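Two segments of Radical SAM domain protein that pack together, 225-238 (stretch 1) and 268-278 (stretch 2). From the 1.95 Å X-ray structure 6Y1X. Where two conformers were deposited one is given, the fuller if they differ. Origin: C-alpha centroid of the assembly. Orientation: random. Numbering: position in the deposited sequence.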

# COMPACT_ATOMS: atom_id res chain seq x y z
N ASN A 225 -15.96 -4.84 -7.52
CA ASN A 225 -15.84 -5.06 -6.08
C ASN A 225 -16.60 -4.02 -5.26
O ASN A 225 -16.36 -3.92 -4.05
CB ASN A 225 -14.37 -5.10 -5.64
CG ASN A 225 -13.67 -3.75 -5.76
OD1 ASN A 225 -14.25 -2.75 -6.17
ND2 ASN A 225 -12.40 -3.72 -5.36
N ASP A 226 -17.50 -3.26 -5.88
CA ASP A 226 -18.08 -2.11 -5.19
C ASP A 226 -19.11 -2.50 -4.12
O ASP A 226 -19.37 -1.69 -3.22
CB ASP A 226 -18.70 -1.15 -6.20
CG ASP A 226 -19.81 -1.78 -7.02
OD1 ASP A 226 -19.54 -2.80 -7.69
OD2 ASP A 226 -20.93 -1.24 -7.01
N LYS A 227 -19.67 -3.71 -4.17
CA LYS A 227 -20.37 -4.23 -2.99
C LYS A 227 -19.55 -5.25 -2.23
O LYS A 227 -19.81 -5.46 -1.04
CB LYS A 227 -21.74 -4.81 -3.37
CG LYS A 227 -21.77 -5.93 -4.40
CD LYS A 227 -23.23 -6.30 -4.71
CE LYS A 227 -23.40 -7.69 -5.30
NZ LYS A 227 -22.17 -8.21 -5.97
N HIS A 228 -18.56 -5.88 -2.87
CA HIS A 228 -17.67 -6.80 -2.16
C HIS A 228 -16.84 -6.09 -1.10
O HIS A 228 -16.35 -6.75 -0.17
CB HIS A 228 -16.76 -7.50 -3.18
CG HIS A 228 -15.83 -8.50 -2.58
ND1 HIS A 228 -16.27 -9.57 -1.82
CD2 HIS A 228 -14.48 -8.63 -2.65
CE1 HIS A 228 -15.24 -10.30 -1.44
NE2 HIS A 228 -14.14 -9.75 -1.94
N VAL A 229 -16.68 -4.78 -1.20
CA VAL A 229 -15.86 -4.04 -0.23
C VAL A 229 -16.39 -4.22 1.19
O VAL A 229 -15.63 -4.16 2.15
CB VAL A 229 -15.76 -2.55 -0.63
CG1 VAL A 229 -17.11 -1.86 -0.54
CG2 VAL A 229 -14.72 -1.83 0.23
N PHE A 230 -17.70 -4.46 1.34
CA PHE A 230 -18.24 -4.77 2.66
C PHE A 230 -17.62 -6.05 3.22
O PHE A 230 -17.26 -6.10 4.41
CB PHE A 230 -19.77 -4.90 2.59
CG PHE A 230 -20.47 -3.59 2.43
CD1 PHE A 230 -20.89 -2.86 3.53
CD2 PHE A 230 -20.76 -3.09 1.16
CE1 PHE A 230 -21.54 -1.64 3.38
CE2 PHE A 230 -21.41 -1.88 1.00
CZ PHE A 230 -21.81 -1.16 2.11
N ASP A 231 -17.49 -7.08 2.39
CA ASP A 231 -16.84 -8.31 2.83
C ASP A 231 -15.37 -8.07 3.16
O ASP A 231 -14.82 -8.67 4.09
CB ASP A 231 -16.95 -9.38 1.74
CG ASP A 231 -18.33 -10.01 1.66
OD1 ASP A 231 -19.07 -9.98 2.66
OD2 ASP A 231 -18.67 -10.52 0.57
N ILE A 232 -14.70 -7.21 2.38
CA ILE A 232 -13.31 -6.88 2.68
C ILE A 232 -13.19 -6.23 4.05
O ILE A 232 -12.34 -6.61 4.86
CB ILE A 232 -12.72 -5.96 1.59
CG1 ILE A 232 -12.73 -6.64 0.22
CG2 ILE A 232 -11.31 -5.48 1.98
CD1 ILE A 232 -12.35 -5.70 -0.90
N ALA A 233 -14.04 -5.23 4.32
CA ALA A 233 -13.98 -4.52 5.59
C ALA A 233 -14.19 -5.45 6.77
O ALA A 233 -13.48 -5.36 7.78
CB ALA A 233 -15.01 -3.40 5.60
N ARG A 234 -15.18 -6.34 6.68
CA ARG A 234 -15.42 -7.27 7.78
C ARG A 234 -14.22 -8.16 8.02
O ARG A 234 -13.82 -8.40 9.17
CB ARG A 234 -16.68 -8.10 7.49
CG ARG A 234 -17.98 -7.33 7.69
CD ARG A 234 -19.20 -8.22 7.54
NE ARG A 234 -19.49 -8.56 6.14
CZ ARG A 234 -20.36 -7.90 5.38
NH1 ARG A 234 -20.56 -8.28 4.12
NH2 ARG A 234 -21.05 -6.88 5.87
N LYS A 235 -13.62 -8.68 6.94
CA LYS A 235 -12.48 -9.58 7.09
C LYS A 235 -11.29 -8.88 7.73
O LYS A 235 -10.69 -9.40 8.68
CB LYS A 235 -12.11 -10.16 5.72
CG LYS A 235 -10.92 -11.09 5.69
CD LYS A 235 -11.23 -12.36 6.48
CE LYS A 235 -10.17 -13.43 6.22
NZ LYS A 235 -10.38 -14.65 7.06
N ILE A 236 -10.91 -7.70 7.22
CA ILE A 236 -9.74 -7.02 7.76
C ILE A 236 -9.99 -6.53 9.18
O ILE A 236 -9.05 -6.38 9.97
CB ILE A 236 -9.26 -5.86 6.86
CG1 ILE A 236 -10.32 -4.76 6.77
CG2 ILE A 236 -8.91 -6.38 5.48
CD1 ILE A 236 -9.86 -3.54 5.96
N LYS A 237 -11.25 -6.25 9.53
CA LYS A 237 -11.58 -5.86 10.89
C LYS A 237 -11.31 -7.00 11.86
O LYS A 237 -10.69 -6.80 12.92
CB LYS A 237 -13.04 -5.40 10.97
CG LYS A 237 -13.57 -5.14 12.37
CD LYS A 237 -12.84 -4.00 13.06
CE LYS A 237 -13.50 -3.66 14.39
NZ LYS A 237 -14.99 -3.55 14.25
N SER A 238 -11.75 -8.21 11.51
CA SER A 238 -11.50 -9.37 12.37
C SER A 238 -10.01 -9.66 12.49
O SER A 238 -9.56 -10.19 13.52
CB SER A 238 -12.21 -10.60 11.83
OG SER A 238 -13.61 -10.53 12.05
N ALA A 268 -20.85 7.72 0.65
CA ALA A 268 -21.91 6.88 1.18
C ALA A 268 -21.37 5.51 1.56
O ALA A 268 -21.70 4.98 2.63
CB ALA A 268 -23.04 6.75 0.16
N ILE A 269 -20.52 4.93 0.71
CA ILE A 269 -19.88 3.66 1.04
C ILE A 269 -18.98 3.83 2.25
O ILE A 269 -19.02 3.02 3.19
CB ILE A 269 -19.11 3.12 -0.18
CG1 ILE A 269 -20.09 2.60 -1.23
CG2 ILE A 269 -18.14 2.03 0.23
CD1 ILE A 269 -19.50 2.46 -2.61
N GLN A 270 -18.17 4.89 2.26
CA GLN A 270 -17.24 5.11 3.37
C GLN A 270 -17.99 5.28 4.69
O GLN A 270 -17.58 4.74 5.72
CB GLN A 270 -16.39 6.35 3.10
CG GLN A 270 -15.21 6.12 2.19
CD GLN A 270 -14.42 7.39 1.94
OE1 GLN A 270 -15.00 8.47 1.84
NE2 GLN A 270 -13.11 7.27 1.84
N ASP A 271 -19.11 6.02 4.67
CA ASP A 271 -19.90 6.21 5.88
C ASP A 271 -20.43 4.89 6.41
O ASP A 271 -20.41 4.64 7.63
CB ASP A 271 -21.04 7.18 5.61
CG ASP A 271 -20.56 8.60 5.47
OD1 ASP A 271 -19.36 8.84 5.75
OD2 ASP A 271 -21.36 9.47 5.07
N GLU A 272 -20.91 4.01 5.52
CA GLU A 272 -21.39 2.71 5.95
C GLU A 272 -20.25 1.83 6.44
O GLU A 272 -20.40 1.10 7.43
CB GLU A 272 -22.14 2.02 4.81
CG GLU A 272 -23.55 2.52 4.58
CD GLU A 272 -24.59 1.57 5.17
OE1 GLU A 272 -24.20 0.63 5.89
OE2 GLU A 272 -25.79 1.77 4.90
N LEU A 273 -19.10 1.88 5.76
CA LEU A 273 -17.97 1.04 6.17
C LEU A 273 -17.37 1.52 7.48
O LEU A 273 -16.68 0.73 8.15
CB LEU A 273 -16.90 1.02 5.07
CG LEU A 273 -17.27 0.40 3.72
CD1 LEU A 273 -16.11 0.54 2.77
CD2 LEU A 273 -17.68 -1.07 3.87
N SER A 274 -17.60 2.78 7.86
CA SER A 274 -17.06 3.27 9.13
C SER A 274 -17.69 2.55 10.32
O SER A 274 -17.08 2.50 11.40
CB SER A 274 -17.29 4.78 9.25
OG SER A 274 -18.67 5.07 9.29
N LYS A 275 -18.89 2.00 10.15
CA LYS A 275 -19.51 1.25 11.24
C LYS A 275 -18.85 -0.11 11.43
O LYS A 275 -19.09 -0.76 12.46
CB LYS A 275 -21.01 1.09 10.99
CG LYS A 275 -21.72 2.38 10.64
CD LYS A 275 -23.12 2.12 10.10
CE LYS A 275 -23.83 3.42 9.75
NZ LYS A 275 -25.13 3.19 9.04
N ILE A 276 -18.07 -0.57 10.47
CA ILE A 276 -17.31 -1.81 10.57
C ILE A 276 -15.88 -1.55 11.02
O ILE A 276 -15.40 -2.19 11.96
CB ILE A 276 -17.33 -2.56 9.21
CG1 ILE A 276 -18.77 -2.79 8.75
CG2 ILE A 276 -16.56 -3.86 9.32
CD1 ILE A 276 -18.87 -3.29 7.32
N ILE A 277 -15.20 -0.62 10.36
CA ILE A 277 -13.78 -0.36 10.61
C ILE A 277 -13.49 1.10 10.31
O ILE A 277 -14.07 1.68 9.39
CB ILE A 277 -12.88 -1.30 9.77
CG1 ILE A 277 -11.41 -1.15 10.17
CG2 ILE A 277 -13.11 -1.10 8.27
CD1 ILE A 277 -10.49 -2.19 9.57
N LYS A 278 -12.58 1.68 11.09
CA LYS A 278 -12.16 3.06 10.90
C LYS A 278 -11.76 3.31 9.46
O LYS A 278 -11.04 2.51 8.85
CB LYS A 278 -10.98 3.35 11.84
CG LYS A 278 -10.46 4.77 11.84
CD LYS A 278 -9.27 4.89 12.79
CE LYS A 278 -8.75 6.32 12.89
NZ LYS A 278 -9.73 7.22 13.56

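The two stretches run in broadly the same direction, their helices inclined at 31° with axes 10.9 Å apart at closest approach, and bury 583 Å² between them. The contact is mostly aliphatic, with one hydrogen bond near its C-terminal end.

Ile-269 opens the contact. Its CA-CB bond points sideways, but the branched side chain (m, t) reaches across: CG2 lies 4.1 Å from Val-229 CG1, and CD1 lies 4.2 Å from the backbone O of Asp-226, where stretch 1 has not yet become helical. One turn on, Glu-272 borders the Phe-230 ring: its CB sits 4.0 Å from Phe-230 CE1, at the edge and near the ring plane, and its OE1 comes within 4.3 Å of the same Phe-230 CE1, while the residue as a whole remains exposed.

Leu-273 is buried and fills the space among three residues of stretch 1. In its m, t rotamer the two methyls diverge: CD1 meets Val-229 CG2 at 3.7 Å, whereas CD2 packs against Ala-233 CB at 3.9 Å and covers one face of the Phe-230 ring. CD2 is 4.0 Å from the ring centroid and 25° off the ring normal, a CH-pi contact; its nearest ring atom is Phe-230 CD1 at 3.7 Å. The small side chain of Ala-233 points toward stretch 2, and its methyl is in contact with Leu-273, Ile-276 and Ile-277 alike.

Ser-274 and Lys-275 make no contact with stretch 1; the hydroxyl of Ser-274 is used locally, its OG donating a very short 2.4 Å hydrogen bond to Asp-271 O.

Ile-276 has the largest area covered by the other stretch, 103 Å². Pointing toward stretch 1, it sets CG2 against the helix backbone, 3.8 Å from Ala-233 O and 3.9 Å from Arg-234 N, and its CD1 reaches 4.3 Å from Phe-230 CD1. Arg-234 leaves its helix away from stretch 2 yet lends its aliphatic stem, with CG 4.1 Å from Ile-276 CG2, while its NH1 forms a salt bridge with Asp-231 OD1 at 2.7 Å. The backbone of Ile-276 supplies the polar link: Lys-237 NZ donates a 2.7 Å hydrogen bond to Ile-276 O. The length of the lysine suits this role, carrying the ammonium group to the carbonyl while its CD passes 4.3 Å from Ile-277 CB.

Ile-277, extended in backbone conformation and buried, closes the contact. Its CG2 lies 4.0 Å from Ala-233 CB, and CD1 reaches 3.8 Å from Ile-236 CG1 and 4.0 Å from Lys-237 CA.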